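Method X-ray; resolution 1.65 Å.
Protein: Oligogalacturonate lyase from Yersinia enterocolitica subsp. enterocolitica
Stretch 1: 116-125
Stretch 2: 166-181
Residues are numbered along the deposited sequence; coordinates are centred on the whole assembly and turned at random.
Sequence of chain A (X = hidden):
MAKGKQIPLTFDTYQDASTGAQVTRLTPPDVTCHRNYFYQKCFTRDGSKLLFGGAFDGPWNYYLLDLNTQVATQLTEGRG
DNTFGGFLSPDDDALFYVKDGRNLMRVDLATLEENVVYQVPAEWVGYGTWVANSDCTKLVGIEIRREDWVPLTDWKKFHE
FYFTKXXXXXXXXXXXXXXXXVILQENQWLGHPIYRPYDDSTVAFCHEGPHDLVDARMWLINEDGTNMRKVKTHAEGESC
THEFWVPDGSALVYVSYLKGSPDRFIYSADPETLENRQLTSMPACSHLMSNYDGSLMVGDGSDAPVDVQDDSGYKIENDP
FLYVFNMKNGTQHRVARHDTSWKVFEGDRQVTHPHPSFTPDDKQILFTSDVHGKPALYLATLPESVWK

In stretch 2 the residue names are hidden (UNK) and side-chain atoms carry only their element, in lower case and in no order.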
ATOM      1  N   VAL A 116     -22.724   3.166  -3.224  1.00 17.82           N
ATOM      2  CA  VAL A 116     -21.802   4.269  -2.963  1.00 18.20           C
ATOM      3  C   VAL A 116     -21.914   4.729  -1.510  1.00 17.88           C
ATOM      4  O   VAL A 116     -22.972   5.173  -1.053  1.00 17.84           O
ATOM      5  CB  VAL A 116     -21.808   5.417  -4.061  1.00 19.15           C
ATOM      6  CG1 VAL A 116     -22.994   5.358  -4.935  1.00 20.52           C
ATOM      7  CG2 VAL A 116     -21.523   6.810  -3.462  1.00 18.97           C
ATOM      8  N   VAL A 117     -20.821   4.567  -0.775  1.00 16.90           N
ATOM      9  CA  VAL A 117     -20.826   4.865   0.648  1.00 17.80           C
ATOM     10  C   VAL A 117     -20.635   6.361   0.880  1.00 17.90           C
ATOM     11  O   VAL A 117     -21.277   6.952   1.758  1.00 19.02           O
ATOM     12  CB  VAL A 117     -19.745   4.050   1.403  1.00 17.83           C
ATOM     13  CG1 VAL A 117     -19.652   4.503   2.840  1.00 19.42           C
ATOM     14  CG2 VAL A 117     -20.054   2.549   1.328  1.00 20.21           C
ATOM     15  N   TYR A 118     -19.754   6.976   0.093  1.00 17.40           N
ATOM     16  CA  TYR A 118     -19.439   8.395   0.253  1.00 16.64           C
ATOM     17  C   TYR A 118     -18.980   8.940  -1.084  1.00 16.89           C
ATOM     18  O   TYR A 118     -18.270   8.242  -1.818  1.00 15.76           O
ATOM     19  CB  TYR A 118     -18.340   8.614   1.316  1.00 16.78           C
ATOM     20  CG  TYR A 118     -17.792  10.029   1.411  1.00 16.30           C
ATOM     21  CD1 TYR A 118     -16.552  10.360   0.853  1.00 15.77           C
ATOM     22  CD2 TYR A 118     -18.505  11.039   2.077  1.00 17.53           C
ATOM     23  CE1 TYR A 118     -16.032  11.648   0.941  1.00 17.53           C
ATOM     24  CE2 TYR A 118     -17.988  12.348   2.180  1.00 17.26           C
ATOM     25  CZ  TYR A 118     -16.751  12.646   1.593  1.00 20.58           C
ATOM     26  OH  TYR A 118     -16.229  13.929   1.686  1.00 18.30           O
ATOM     27  N   GLN A 119     -19.392  10.172  -1.394  1.00 16.51           N
ATOM     28  CA  GLN A 119     -18.907  10.868  -2.581  1.00 16.90           C
ATOM     29  C   GLN A 119     -18.151  12.134  -2.187  1.00 16.76           C
ATOM     30  O   GLN A 119     -18.674  12.986  -1.453  1.00 16.27           O
ATOM     31  CB  GLN A 119     -20.062  11.218  -3.523  1.00 17.64           C
ATOM     32  CG  GLN A 119     -19.619  11.959  -4.772  1.00 19.69           C
ATOM     33  CD  GLN A 119     -20.739  12.147  -5.762  1.00 24.15           C
ATOM     34  OE1 GLN A 119     -21.414  13.169  -5.752  1.00 26.47           O
ATOM     35  NE2 GLN A 119     -20.955  11.155  -6.612  1.00 25.33           N
ATOM     36  N   VAL A 120     -16.921  12.268  -2.679  1.00 16.47           N
ATOM     37  CA  VAL A 120     -16.167  13.488  -2.466  1.00 16.31           C
ATOM     38  C   VAL A 120     -16.981  14.619  -3.110  1.00 17.10           C
ATOM     39  O   VAL A 120     -17.372  14.501  -4.276  1.00 17.62           O
ATOM     40  CB  VAL A 120     -14.758  13.407  -3.089  1.00 16.03           C
ATOM     41  CG1 VAL A 120     -13.992  14.716  -2.881  1.00 14.87           C
ATOM     42  CG2 VAL A 120     -13.969  12.204  -2.487  1.00 15.56           C
ATOM     43  N   PRO A 121     -17.279  15.678  -2.339  1.00 17.70           N
ATOM     44  CA  PRO A 121     -18.147  16.736  -2.895  1.00 18.34           C
ATOM     45  C   PRO A 121     -17.468  17.550  -4.007  1.00 18.94           C
ATOM     46  O   PRO A 121     -16.244  17.509  -4.145  1.00 18.34           O
ATOM     47  CB  PRO A 121     -18.529  17.589  -1.669  1.00 18.32           C
ATOM     48  CG  PRO A 121     -17.540  17.259  -0.606  1.00 18.71           C
ATOM     49  CD  PRO A 121     -16.934  15.907  -0.920  1.00 17.40           C
ATOM     50  N   ALA A 122     -18.286  18.267  -4.784  1.00 19.91           N
ATOM     51  CA  ALA A 122     -17.881  18.977  -6.015  1.00 20.39           C
ATOM     52  C   ALA A 122     -16.638  19.853  -5.949  1.00 20.67           C
ATOM     53  O   ALA A 122     -15.851  19.884  -6.904  1.00 21.16           O
ATOM     54  CB  ALA A 122     -19.063  19.839  -6.528  1.00 20.78           C
ATOM     55  N   GLU A 123     -16.489  20.581  -4.847  1.00 20.86           N
ATOM     56  CA  GLU A 123     -15.445  21.600  -4.713  1.00 20.66           C
ATOM     57  C   GLU A 123     -14.103  21.027  -4.271  1.00 19.10           C
ATOM     58  O   GLU A 123     -13.160  21.775  -4.020  1.00 17.98           O
ATOM     59  CB  GLU A 123     -15.879  22.649  -3.685  1.00 22.12           C
ATOM     60  CG  GLU A 123     -16.957  23.623  -4.166  1.00 26.38           C
ATOM     61  CD  GLU A 123     -17.117  24.823  -3.225  1.00 32.27           C
ATOM     62  OE1 GLU A 123     -18.244  25.046  -2.727  1.00 33.86           O
ATOM     63  OE2 GLU A 123     -16.114  25.547  -2.991  1.00 34.44           O
ATOM     64  N   TRP A 124     -14.042  19.703  -4.170  1.00 17.80           N
ATOM     65  CA  TRP A 124     -12.879  18.991  -3.651  1.00 16.86           C
ATOM     66  C   TRP A 124     -12.526  17.812  -4.557  1.00 15.94           C
ATOM     67  O   TRP A 124     -13.356  17.343  -5.341  1.00 16.08           O
ATOM     68  CB  TRP A 124     -13.156  18.502  -2.220  1.00 16.29           C
ATOM     69  CG  TRP A 124     -13.429  19.636  -1.256  1.00 16.03           C
ATOM     70  CD1 TRP A 124     -14.625  20.250  -1.042  1.00 16.60           C
ATOM     71  CD2 TRP A 124     -12.482  20.281  -0.405  1.00 15.79           C
ATOM     72  NE1 TRP A 124     -14.486  21.247  -0.110  1.00 16.41           N
ATOM     73  CE2 TRP A 124     -13.176  21.294   0.296  1.00 15.80           C
ATOM     74  CE3 TRP A 124     -11.116  20.103  -0.162  1.00 14.80           C
ATOM     75  CZ2 TRP A 124     -12.555  22.114   1.235  1.00 17.52           C
ATOM     76  CZ3 TRP A 124     -10.481  20.933   0.759  1.00 15.02           C
ATOM     77  CH2 TRP A 124     -11.206  21.938   1.449  1.00 16.16           C
ATOM     78  N   VAL A 125     -11.277  17.360  -4.444  1.00 15.87           N
ATOM     79  CA  VAL A 125     -10.765  16.204  -5.181  1.00 15.47           C
ATOM     80  C   VAL A 125     -10.119  15.240  -4.173  1.00 15.16           C
ATOM     81  O   VAL A 125      -9.266  15.645  -3.376  1.00 15.34           O
ATOM     82  CB  VAL A 125      -9.715  16.616  -6.248  1.00 15.53           C
ATOM     83  CG1 VAL A 125      -9.289  15.409  -7.081  1.00 15.73           C
ATOM     84  CG2 VAL A 125     -10.251  17.726  -7.150  1.00 15.53           C
ATOM     85  N   UNK A 166      -1.167  23.626  -1.161  1.00 16.27           N
ATOM     86  CA  UNK A 166      -2.572  23.344  -1.435  1.00 15.91           C
ATOM     87  C   UNK A 166      -3.373  23.195  -0.149  1.00 16.22           C
ATOM     88  O   UNK A 166      -2.837  22.725   0.862  1.00 15.98           O
ATOM     89  c   UNK A 166      -1.242  21.341  -1.649  1.00 14.65           C
ATOM     90  c   UNK A 166      -2.528  21.996  -2.155  1.00 16.23           C
ATOM     91  c   UNK A 166      -0.283  22.492  -1.507  1.00 15.38           C
ATOM     92  N   UNK A 167      -4.638  23.597  -0.206  1.00 15.38           N
ATOM     93  CA  UNK A 167      -5.565  23.417   0.899  1.00 15.35           C
ATOM     94  C   UNK A 167      -6.031  21.961   0.937  1.00 15.06           C
ATOM     95  O   UNK A 167      -6.729  21.493   0.036  1.00 14.66           O
ATOM     96  c   UNK A 167      -6.759  24.346   0.764  1.00 15.03           C
ATOM     97  s   UNK A 167      -7.975  24.140   2.098  1.00 19.01           S
ATOM     98  N   UNK A 168      -5.606  21.253   1.981  1.00 14.84           N
ATOM     99  CA  UNK A 168      -5.933  19.855   2.168  1.00 15.05           C
ATOM    100  C   UNK A 168      -6.686  19.673   3.467  1.00 14.98           C
ATOM    101  O   UNK A 168      -6.350  20.297   4.474  1.00 14.87           O
ATOM    102  s   UNK A 168      -3.619  19.102   0.781  1.00 14.38           S
ATOM    103  c   UNK A 168      -4.644  19.031   2.258  1.00 14.53           C
ATOM    104  N   UNK A 169      -7.678  18.805   3.433  1.00 14.69           N
ATOM    105  CA  UNK A 169      -8.362  18.396   4.641  1.00 15.05           C
ATOM    106  C   UNK A 169      -8.300  16.881   4.832  1.00 15.41           C
ATOM    107  O   UNK A 169      -8.483  16.094   3.901  1.00 15.30           O
ATOM    108  c   UNK A 169     -12.026  19.289   3.580  1.00 15.27           C
ATOM    109  n   UNK A 169     -15.132  18.309   1.886  1.00 17.24           N
ATOM    110  c   UNK A 169     -10.720  18.478   3.576  1.00 14.81           C
ATOM    111  c   UNK A 169      -9.803  18.938   4.687  1.00 15.43           C
ATOM    112  c   UNK A 169     -14.309  19.007   2.659  1.00 17.98           C
ATOM    113  n   UNK A 169     -13.042  18.631   2.764  1.00 14.19           N
ATOM    114  n   UNK A 169     -14.756  20.090   3.305  1.00 16.82           N
ATOM    115  N   UNK A 170      -8.015  16.499   6.072  1.00 15.23           N
ATOM    116  CA  UNK A 170      -7.974  15.103   6.475  1.00 15.54           C
ATOM    117  C   UNK A 170      -9.391  14.776   6.925  1.00 16.08           C
ATOM    118  O   UNK A 170      -9.879  15.333   7.917  1.00 16.10           O
ATOM    119  c   UNK A 170      -5.410  13.715   9.098  1.00 19.32           C
ATOM    120  c   UNK A 170      -6.981  14.954   7.633  1.00 15.22           C
ATOM    121  c   UNK A 170      -6.460  13.560   7.991  1.00 17.08           C
ATOM    122  c   UNK A 170      -7.562  12.646   8.442  1.00 19.92           C
ATOM    123  N   UNK A 171     -10.052  13.908   6.172  1.00 16.51           N
ATOM    124  CA  UNK A 171     -11.452  13.587   6.389  1.00 17.95           C
ATOM    125  C   UNK A 171     -11.605  12.278   7.119  1.00 18.69           C
ATOM    126  O   UNK A 171     -10.842  11.353   6.907  1.00 18.61           O
ATOM    127  c   UNK A 171     -14.686  15.342   5.409  1.00 18.23           C
ATOM    128  c   UNK A 171     -12.205  13.480   5.059  1.00 18.45           C
ATOM    129  c   UNK A 171     -12.234  14.776   4.251  1.00 19.29           C
ATOM    130  s   UNK A 171     -13.069  16.076   5.168  1.00 23.21           S
ATOM    131  N   UNK A 172     -12.614  12.189   7.973  1.00 19.27           N
ATOM    132  CA  UNK A 172     -13.032  10.871   8.380  1.00 20.12           C
ATOM    133  C   UNK A 172     -14.482  10.638   7.995  1.00 19.93           C
ATOM    134  O   UNK A 172     -15.332  11.549   8.103  1.00 19.97           O
ATOM    135  n   UNK A 172     -16.014  11.966  14.380  1.00 30.81           N
ATOM    136  c   UNK A 172     -13.577  10.433  12.109  1.00 25.79           C
ATOM    137  c   UNK A 172     -12.699  10.576   9.838  1.00 21.64           C
ATOM    138  n   UNK A 172     -13.803  12.490  14.050  1.00 28.93           N
ATOM    139  n   UNK A 172     -14.780  10.767  12.864  1.00 28.22           N
ATOM    140  c   UNK A 172     -14.863  11.745  13.760  1.00 29.49           C
ATOM    141  c   UNK A 172     -13.530  11.265  10.828  1.00 22.82           C
ATOM    142  N   UNK A 173     -14.730   9.436   7.490  1.00 19.19           N
ATOM    143  CA  UNK A 173     -16.014   9.041   6.933  1.00 18.89           C
ATOM    144  C   UNK A 173     -16.588   7.874   7.734  1.00 19.35           C
ATOM    145  O   UNK A 173     -15.889   6.894   8.006  1.00 18.37           O
ATOM    146  c   UNK A 173     -17.195   8.034   4.898  1.00 18.83           C
ATOM    147  c   UNK A 173     -15.899   8.652   5.423  1.00 18.74           C
ATOM    148  c   UNK A 173     -15.518   9.869   4.567  1.00 19.87           C
ATOM    149  N   UNK A 174     -17.857   8.003   8.116  1.00 18.98           N
ATOM    150  CA  UNK A 174     -18.598   6.928   8.766  1.00 19.95           C
ATOM    151  C   UNK A 174     -19.186   5.994   7.716  1.00 20.50           C
ATOM    152  O   UNK A 174     -19.987   6.418   6.862  1.00 20.14           O
ATOM    153  o   UNK A 174     -20.449   6.766  11.743  1.00 24.85           O
ATOM    154  o   UNK A 174     -20.907   5.491  10.002  1.00 22.92           O
ATOM    155  c   UNK A 174     -19.709   7.536   9.629  1.00 20.39           C
ATOM    156  c   UNK A 174     -20.397   6.513  10.515  1.00 22.19           C
ATOM    157  N   UNK A 175     -18.796   4.722   7.775  1.00 20.59           N
ATOM    158  CA  UNK A 175     -19.217   3.746   6.770  1.00 22.06           C
ATOM    159  C   UNK A 175     -20.693   3.331   6.843  1.00 23.39           C
ATOM    160  O   UNK A 175     -21.263   2.873   5.839  1.00 23.24           O
ATOM    161  c   UNK A 175     -16.838   3.077   4.741  1.00 20.37           C
ATOM    162  c   UNK A 175     -16.162   1.312   6.394  1.00 20.84           C
ATOM    163  c   UNK A 175     -18.314   2.509   6.779  1.00 21.74           C
ATOM    164  c   UNK A 175     -16.887   2.628   6.223  1.00 21.35           C
ATOM    165  N   UNK A 176     -21.301   3.470   8.022  1.00 24.53           N
ATOM    166  CA  UNK A 176     -22.711   3.120   8.196  1.00 25.95           C
ATOM    167  C   UNK A 176     -23.646   4.258   7.773  1.00 26.10           C
ATOM    168  O   UNK A 176     -24.662   4.030   7.114  1.00 26.13           O
ATOM    169  c   UNK A 176     -23.010   2.710   9.645  1.00 26.43           C
ATOM    170  n   UNK A 176     -20.721   1.454  13.068  1.00 35.85           N
ATOM    171  c   UNK A 176     -21.957   1.100  12.297  1.00 35.16           C
ATOM    172  c   UNK A 176     -21.652   0.899  10.811  1.00 33.92           C
ATOM    173  c   UNK A 176     -22.864   1.209   9.931  1.00 29.96           C
ATOM    174  N   UNK A 177     -23.284   5.478   8.146  1.00 26.06           N
ATOM    175  CA  UNK A 177     -24.147   6.643   7.924  1.00 26.28           C
ATOM    176  C   UNK A 177     -23.757   7.407   6.661  1.00 26.14           C
ATOM    177  O   UNK A 177     -24.606   7.996   5.989  1.00 26.27           O
ATOM    178  c   UNK A 177     -24.122   7.602   9.124  1.00 26.21           C
ATOM    179  o   UNK A 177     -22.816   8.176   9.249  1.00 26.84           O
ATOM    180  c   UNK A 177     -24.476   6.871  10.414  1.00 26.72           C
ATOM    181  N   UNK A 178     -22.470   7.393   6.335  1.00 25.92           N
ATOM    182  CA  UNK A 178     -21.975   8.140   5.197  1.00 25.24           C
ATOM    183  C   UNK A 178     -21.663   9.574   5.569  1.00 25.04           C
ATOM    184  O   UNK A 178     -21.285  10.371   4.708  1.00 24.85           O
ATOM    185  N   UNK A 179     -21.808   9.900   6.854  1.00 25.09           N
ATOM    186  CA  UNK A 179     -21.470  11.230   7.346  1.00 25.52           C
ATOM    187  C   UNK A 179     -19.958  11.420   7.344  1.00 24.84           C
ATOM    188  O   UNK A 179     -19.199  10.466   7.561  1.00 24.61           O
ATOM    189  c   UNK A 179     -22.011  11.454   8.755  1.00 26.00           C
ATOM    190  o   UNK A 179     -25.218  11.392  10.574  1.00 37.69           O
ATOM    191  c   UNK A 179     -23.549  11.435   8.859  1.00 29.72           C
ATOM    192  c   UNK A 179     -24.044  11.717  10.274  1.00 34.80           C
ATOM    193  o   UNK A 179     -23.264  12.269  11.088  1.00 37.02           O
ATOM    194  N   UNK A 180     -19.535  12.654   7.094  1.00 24.34           N
ATOM    195  CA  UNK A 180     -18.118  13.008   7.064  1.00 23.60           C
ATOM    196  C   UNK A 180     -17.767  14.117   8.063  1.00 23.32           C
ATOM    197  O   UNK A 180     -18.603  14.995   8.347  1.00 23.78           O
ATOM    198  c   UNK A 180     -17.718  13.423   5.651  1.00 23.71           C
ATOM    199  o   UNK A 180     -18.471  14.554   5.246  1.00 24.82           O
ATOM    200  N   UNK A 181     -16.540  14.076   8.594  1.00 22.20           N
ATOM    201  CA  UNK A 181     -16.037  15.079   9.532  1.00 21.78           C
ATOM    202  C   UNK A 181     -14.611  15.490   9.178  1.00 21.30           C
ATOM    203  O   UNK A 181     -13.758  14.636   8.882  1.00 21.36           O
ATOM    204  c   UNK A 181     -16.020  14.538  10.994  1.00 22.24           C
ATOM    205  c   UNK A 181     -15.776  15.656  12.003  1.00 23.55           C
ATOM    206  o   UNK A 181     -17.270  13.907  11.283  1.00 22.99           O
TER
HETATM  207  O   HOH W   1     -22.109   9.573   2.145  1.00 38.40           O
HETATM  208  O   HOH W   2     -17.760  15.674   2.935  1.00 19.52           O

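Position 166 carries three carbons that close a ring onto its own backbone N, which identifies Pro 166, out of reach of the first stretch. Position 167 has one carbon, then a sulfur, 4.0 Å from CH2 of Trp 124: Cys 167, whose SG gives the indole a compact apolar neighbour. Position 168 has the same two atoms, but its CB points away; it is Cys 168.

At 169, three carbons and a nitrogen lead to a carbon bearing two more nitrogens. This flat group lies on the indole of Trp 124, planes at 6° and centres 3.6 Å apart. It is Arg 169; a guanidinium is flat and positively charged, which suits it to stacking on an aromatic face. CZ lies 3.5 Å from Trp 124 CE2 in a cation-pi contact, CD packs over the six-membered ring, and NH2 comes 3.6 Å from Pro 121 CG.

Position 170, four carbons forked at the second, is Leu 170, buried and out of reach. Position 171 runs unbranched through two carbons, a sulfur and a carbon: Met 171, with CE 4.3 Å from Tyr 118 OH. Position 172 repeats the guanidinium pattern without touching the stretch; it is Arg 172.

At 173 one carbon carries two others, giving Val 173. Its CG1 is 3.8 Å from Tyr 118 CB, while CG2 sits over the ring face in a CH-pi contact. Position 174 has two carbons, the second with two oxygens. It is Asp 174, whose OD1 accepts hydrogen bonds from the backbone N atoms of 176 and 177.

Position 175, four carbons forked at the second, is Leu 175; CD2 reaches Val 117 CG1 at 3.7 Å. Position 176, four carbons in a row ending in nitrogen, is Lys 176, exposed, its CA-to-CB bond pointing away from stretch 1. At 177 one carbon carries an oxygen and a carbon: Thr 177, whose OG1 accepts from the N of 179.

Position 178 has no side-chain atoms: Gly 178. A CB here would be jammed against the preceding carbonyl and lie 3.1 Å from Val 117 O. Position 179, three carbons ending in two oxygens, is Glu 179, exposed. Position 180, one carbon and one oxygen, is Ser 180, its CB 3.6 Å from Tyr 118 CE2. Position 181, one carbon carrying oxygen and carbon, is Thr 181, out of reach.

No direct hydrogen bond crosses the contact. Packing and stacking join the stretches, while one water bridges Val 117 O to Gly 178 O and another links Tyr 118 OH to Ser 180 OG.

Stretch 2 (166-181) PCCRLMRVDLKTGEST
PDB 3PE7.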